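Local coordinates for protein exodeoxyribonuclease III (Neisseria meningitidis, PDB 2JC4) that probably degrades double-stranded DNA from its 3' ends during DNA repair, as a metal-dependent nuclease of the AP endonuclease/ExoIII family, at residues M1-W6 with K140-G145; V65-R70 with V99-V104. One frame throughout, in Å; residues are numbered along the deposited sequence.

Contact 1 (M1-W6 with K140-G145); sequences MKITTW and KLVLLG
L144 lays its CD1 methyl against CG2 of I3 at 3.6 Å, the two side chains crossing at about a right angle. CG of L144 lies between the backbone N and the carbonyl carbon (chi1 74°), and from there the CD1 branch also reaches CB of T5, 3.9 Å away, so that one leucine spans two successive inward-facing residues of strand 2-6. The other branch of I3 serves V142: with CG1 anti to its carbonyl carbon (chi1 -47°), the extended arm meets V142 tip to tip, CD1 to CG2 at 4.0 Å. The OG1 of T5 stands 3.3 Å from CA of G145, where the second strand turns its corner. The backbone of G145 turns where a CB would jam against the carbonyl O of L144. The buried T5 hydroxyl is satisfied by a hydrogen bond with NE2 of Q33. G145 leads straight into D146, a predicted proton donor/acceptor, and the T5 side chain is about 5 Å from that of D217, predicted to be important for catalysis, so the contact probably borders the active site. The strand axes are 9.0 Å apart and run 22° from parallel, a face-to-face pairing of two sheets, as in the DNase I-like sandwich. V31 of strand 29-33 touches both T5 and L144, V101 of strand 99-105 packs on L144, and helix 11-23 covers W6 on the outer face.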
# COMPACT_ATOMS: atom_id res chain seq x y z
N MET A 1 11.29 -0.17 -14.69
CA MET A 1 10.01 -0.74 -14.14
C MET A 1 9.36 0.26 -13.18
O MET A 1 10.05 0.87 -12.38
CB MET A 1 10.31 -2.01 -13.38
CG MET A 1 9.10 -2.57 -12.67
SD MET A 1 9.45 -4.17 -11.97
CE MET A 1 8.93 -5.24 -13.31
N LYS A 2 8.05 0.42 -13.28
CA LYS A 2 7.34 1.38 -12.40
C LYS A 2 6.29 0.61 -11.66
O LYS A 2 5.46 -0.09 -12.30
CB LYS A 2 6.66 2.50 -13.20
CG LYS A 2 7.54 3.65 -13.59
CD LYS A 2 6.75 4.68 -14.40
CE LYS A 2 7.29 4.78 -15.83
NZ LYS A 2 6.48 5.74 -16.66
N ILE A 3 6.28 0.74 -10.33
CA ILE A 3 5.27 0.05 -9.51
C ILE A 3 4.56 1.12 -8.70
O ILE A 3 5.23 1.92 -8.04
CB ILE A 3 5.93 -0.99 -8.58
CG1 ILE A 3 6.93 -1.86 -9.38
CG2 ILE A 3 4.85 -1.87 -7.86
CD1 ILE A 3 7.69 -2.92 -8.58
N THR A 4 3.21 1.14 -8.79
CA THR A 4 2.35 2.09 -8.06
C THR A 4 1.46 1.35 -7.06
O THR A 4 0.96 0.26 -7.36
CB THR A 4 1.51 2.87 -9.09
OG1 THR A 4 2.41 3.56 -9.98
CG2 THR A 4 0.49 3.87 -8.41
N THR A 5 1.27 1.94 -5.87
CA THR A 5 0.31 1.47 -4.87
C THR A 5 -0.74 2.58 -4.65
O THR A 5 -0.40 3.77 -4.63
CB THR A 5 1.01 1.08 -3.53
OG1 THR A 5 0.03 0.68 -2.56
CG2 THR A 5 1.87 2.24 -2.94
N TRP A 6 -2.01 2.20 -4.52
CA TRP A 6 -3.04 3.21 -4.35
C TRP A 6 -4.20 2.66 -3.55
O TRP A 6 -4.82 1.67 -3.94
CB TRP A 6 -3.53 3.74 -5.72
CG TRP A 6 -4.42 4.98 -5.61
CD1 TRP A 6 -4.50 5.84 -4.55
CD2 TRP A 6 -5.32 5.48 -6.60
NE1 TRP A 6 -5.42 6.84 -4.82
CE2 TRP A 6 -5.94 6.63 -6.07
CE3 TRP A 6 -5.65 5.06 -7.89
CZ2 TRP A 6 -6.89 7.38 -6.81
CZ3 TRP A 6 -6.59 5.79 -8.61
CH2 TRP A 6 -7.20 6.93 -8.08
N LYS A 140 14.30 -10.29 -5.62
CA LYS A 140 13.60 -9.06 -6.00
C LYS A 140 12.24 -9.13 -5.30
O LYS A 140 11.39 -9.93 -5.66
CB LYS A 140 13.50 -8.96 -7.51
CG LYS A 140 14.84 -8.75 -8.16
CD LYS A 140 14.67 -8.63 -9.67
CE LYS A 140 16.00 -8.26 -10.37
NZ LYS A 140 15.78 -8.18 -11.85
N LEU A 141 12.06 -8.33 -4.26
CA LEU A 141 10.79 -8.38 -3.53
C LEU A 141 10.35 -6.97 -3.17
O LEU A 141 11.17 -6.15 -2.79
CB LEU A 141 10.89 -9.32 -2.31
CG LEU A 141 9.63 -9.44 -1.41
CD1 LEU A 141 9.44 -10.91 -0.90
CD2 LEU A 141 9.62 -8.41 -0.24
N VAL A 142 9.05 -6.71 -3.34
CA VAL A 142 8.45 -5.40 -2.99
C VAL A 142 7.27 -5.62 -2.09
O VAL A 142 6.30 -6.28 -2.46
CB VAL A 142 8.02 -4.57 -4.25
CG1 VAL A 142 7.51 -3.21 -3.85
CG2 VAL A 142 9.20 -4.33 -5.19
N LEU A 143 7.33 -5.06 -0.88
CA LEU A 143 6.20 -5.08 0.05
C LEU A 143 5.63 -3.68 0.10
O LEU A 143 6.31 -2.75 0.56
CB LEU A 143 6.65 -5.54 1.46
CG LEU A 143 5.68 -5.32 2.65
CD1 LEU A 143 4.48 -6.24 2.50
CD2 LEU A 143 6.33 -5.53 4.03
N LEU A 144 4.40 -3.49 -0.38
CA LEU A 144 3.87 -2.12 -0.52
C LEU A 144 2.39 -2.05 -0.23
O LEU A 144 1.69 -3.08 -0.24
CB LEU A 144 4.16 -1.53 -1.93
CG LEU A 144 3.36 -2.03 -3.16
CD1 LEU A 144 3.90 -1.38 -4.42
CD2 LEU A 144 3.36 -3.59 -3.33
N GLY A 145 1.90 -0.85 0.05
CA GLY A 145 0.48 -0.70 0.35
C GLY A 145 0.25 0.39 1.37
O GLY A 145 1.08 1.29 1.56

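Contact 2 (V65-R70 with V99-V104); sequences VAIVSR and VRVINV
The side chains of V65 and N103 run antiparallel alongside each other, the valine presenting its branch point and the asparagine its amide nitrogen: CB of V65 is 3.6 Å from ND2 of N103. The amide is carried into the space between the strands by a CG anti to the backbone N (chi1 175°), which extends the side chain from its own strand toward the other. There ND2 comes within 2.9 Å of the carbonyl O of A66, while the methyl of A66 is directed away from N103. A polar side chain thus enters an interface whose other main side chains, V65, I67 and V101, are apolar, and it is held at both ends: ND2 hydrogen-bonds to the carbonyl O of L32, and OD1 to NE2 of Q33. Two anchors on strand 29-33 would be expected to fix the rotation of the amide. I67 occupies the next inward position. Its CG1 is anti to the carbonyl carbon (chi1 -63°), and that arm runs between N103 and V101, with CG1 4.3 Å from CB of N103 at its base. The CD1 tip lies 4.1 Å from the backbone O of V101 and 4.3 Å from CG1 of the same valine, a looser apolar touch. The strands run broadly antiparallel, their directions 146° apart, and their axes come within 7.3 Å. Strand 65-69 belongs to one sheet of the DNase I-like sandwich and strand 99-105 to the other; the V65 side chain comes about 4 Å from that of Y105, a predicted active-site residue. V31 of strand 29-33 touches I67, V101 and N103, I92 of strand 91-96 packs on V65 and I67, and on the other face of strand 99-105, I102 lies beside L141 and L143 of the adjacent parallel strand 141-144.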
# COMPACT_ATOMS: atom_id res chain seq x y z
N VAL A 65 -8.05 -6.12 -1.72
CA VAL A 65 -6.74 -5.80 -2.31
C VAL A 65 -6.62 -6.41 -3.73
O VAL A 65 -7.20 -7.49 -4.00
CB VAL A 65 -5.55 -6.32 -1.42
CG1 VAL A 65 -5.35 -5.44 -0.21
CG2 VAL A 65 -5.77 -7.80 -0.96
N ALA A 66 -5.94 -5.74 -4.64
CA ALA A 66 -5.80 -6.27 -6.00
C ALA A 66 -4.42 -5.99 -6.53
O ALA A 66 -3.79 -5.04 -6.09
CB ALA A 66 -6.87 -5.65 -6.93
N ILE A 67 -3.96 -6.80 -7.48
CA ILE A 67 -2.71 -6.56 -8.24
C ILE A 67 -3.06 -6.53 -9.72
O ILE A 67 -3.70 -7.45 -10.24
CB ILE A 67 -1.62 -7.62 -7.98
CG1 ILE A 67 -1.19 -7.62 -6.51
CG2 ILE A 67 -0.44 -7.39 -8.91
CD1 ILE A 67 -0.37 -8.83 -6.10
N VAL A 68 -2.67 -5.46 -10.38
CA VAL A 68 -3.07 -5.25 -11.79
C VAL A 68 -1.79 -5.03 -12.58
O VAL A 68 -0.96 -4.21 -12.18
CB VAL A 68 -3.98 -4.02 -11.91
CG1 VAL A 68 -4.39 -3.81 -13.36
CG2 VAL A 68 -5.20 -4.13 -10.97
N SER A 69 -1.59 -5.79 -13.66
CA SER A 69 -0.30 -5.73 -14.34
C SER A 69 -0.42 -6.11 -15.81
O SER A 69 -1.33 -6.85 -16.18
CB SER A 69 0.72 -6.65 -13.65
OG SER A 69 0.19 -7.97 -13.48
N ARG A 70 0.48 -5.61 -16.65
CA ARG A 70 0.42 -6.06 -18.05
C ARG A 70 1.06 -7.43 -18.20
O ARG A 70 0.69 -8.18 -19.11
CB ARG A 70 0.89 -5.00 -19.06
CG ARG A 70 -0.28 -4.00 -19.35
CD ARG A 70 -0.36 -3.45 -20.75
NE ARG A 70 -1.07 -4.34 -21.66
CZ ARG A 70 -1.57 -3.96 -22.83
NH1 ARG A 70 -1.46 -2.68 -23.20
NH2 ARG A 70 -2.19 -4.84 -23.61
N VAL A 99 9.47 -10.20 -10.14
CA VAL A 99 9.50 -9.49 -8.86
C VAL A 99 8.37 -10.03 -7.98
O VAL A 99 7.22 -10.10 -8.44
CB VAL A 99 9.27 -7.99 -9.09
CG1 VAL A 99 9.23 -7.24 -7.76
CG2 VAL A 99 10.36 -7.44 -10.00
N ARG A 100 8.69 -10.39 -6.74
CA ARG A 100 7.65 -10.81 -5.81
C ARG A 100 7.00 -9.54 -5.26
O ARG A 100 7.68 -8.72 -4.62
CB ARG A 100 8.27 -11.62 -4.66
CG ARG A 100 7.26 -12.31 -3.76
CD ARG A 100 6.38 -13.30 -4.57
NE ARG A 100 5.54 -14.09 -3.68
CZ ARG A 100 4.56 -14.90 -4.08
NH1 ARG A 100 4.29 -15.06 -5.37
NH2 ARG A 100 3.86 -15.56 -3.17
N VAL A 101 5.69 -9.41 -5.49
CA VAL A 101 4.95 -8.22 -5.09
C VAL A 101 4.02 -8.65 -3.95
O VAL A 101 3.20 -9.50 -4.12
CB VAL A 101 4.14 -7.67 -6.26
CG1 VAL A 101 3.18 -6.51 -5.81
CG2 VAL A 101 5.07 -7.21 -7.36
N ILE A 102 4.19 -8.06 -2.77
CA ILE A 102 3.23 -8.33 -1.68
C ILE A 102 2.44 -7.05 -1.39
O ILE A 102 3.01 -6.09 -0.89
CB ILE A 102 3.99 -8.85 -0.40
CG1 ILE A 102 4.91 -10.05 -0.78
CG2 ILE A 102 3.00 -9.10 0.76
CD1 ILE A 102 5.85 -10.50 0.36
N ASN A 103 1.13 -7.04 -1.70
CA ASN A 103 0.27 -5.88 -1.51
C ASN A 103 -0.50 -6.02 -0.19
O ASN A 103 -1.15 -7.04 0.04
CB ASN A 103 -0.70 -5.81 -2.69
CG ASN A 103 -1.73 -4.69 -2.57
OD1 ASN A 103 -1.53 -3.71 -1.86
ND2 ASN A 103 -2.84 -4.83 -3.32
N VAL A 104 -0.45 -4.99 0.64
CA VAL A 104 -1.10 -5.00 1.93
C VAL A 104 -2.06 -3.81 2.11
O VAL A 104 -1.76 -2.68 1.73
CB VAL A 104 -0.04 -5.00 3.09
CG1 VAL A 104 0.63 -6.36 3.21
CG2 VAL A 104 1.05 -3.82 2.94

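Overall arrangement
Starting at the N terminus, the chain lays down strand 2-7 and then strands 29-33, 53-57 and 65-69 in the same sheet before passing to the second one. Contact 2 closes first, a short loop in which V99-V104 returns to face V65-R70 after strands 76-78 and 91-96. Helix 115-135 follows, and strand 141-144 then closes contact 1, a long loop that encloses the shorter one whole. Each contact joins the two sheets of the sandwich. Their second strands are neighbours, linked by probable backbone hydrogen bonds between V142 and both R100 and I102, so that both contacts build the same interior between the sheets.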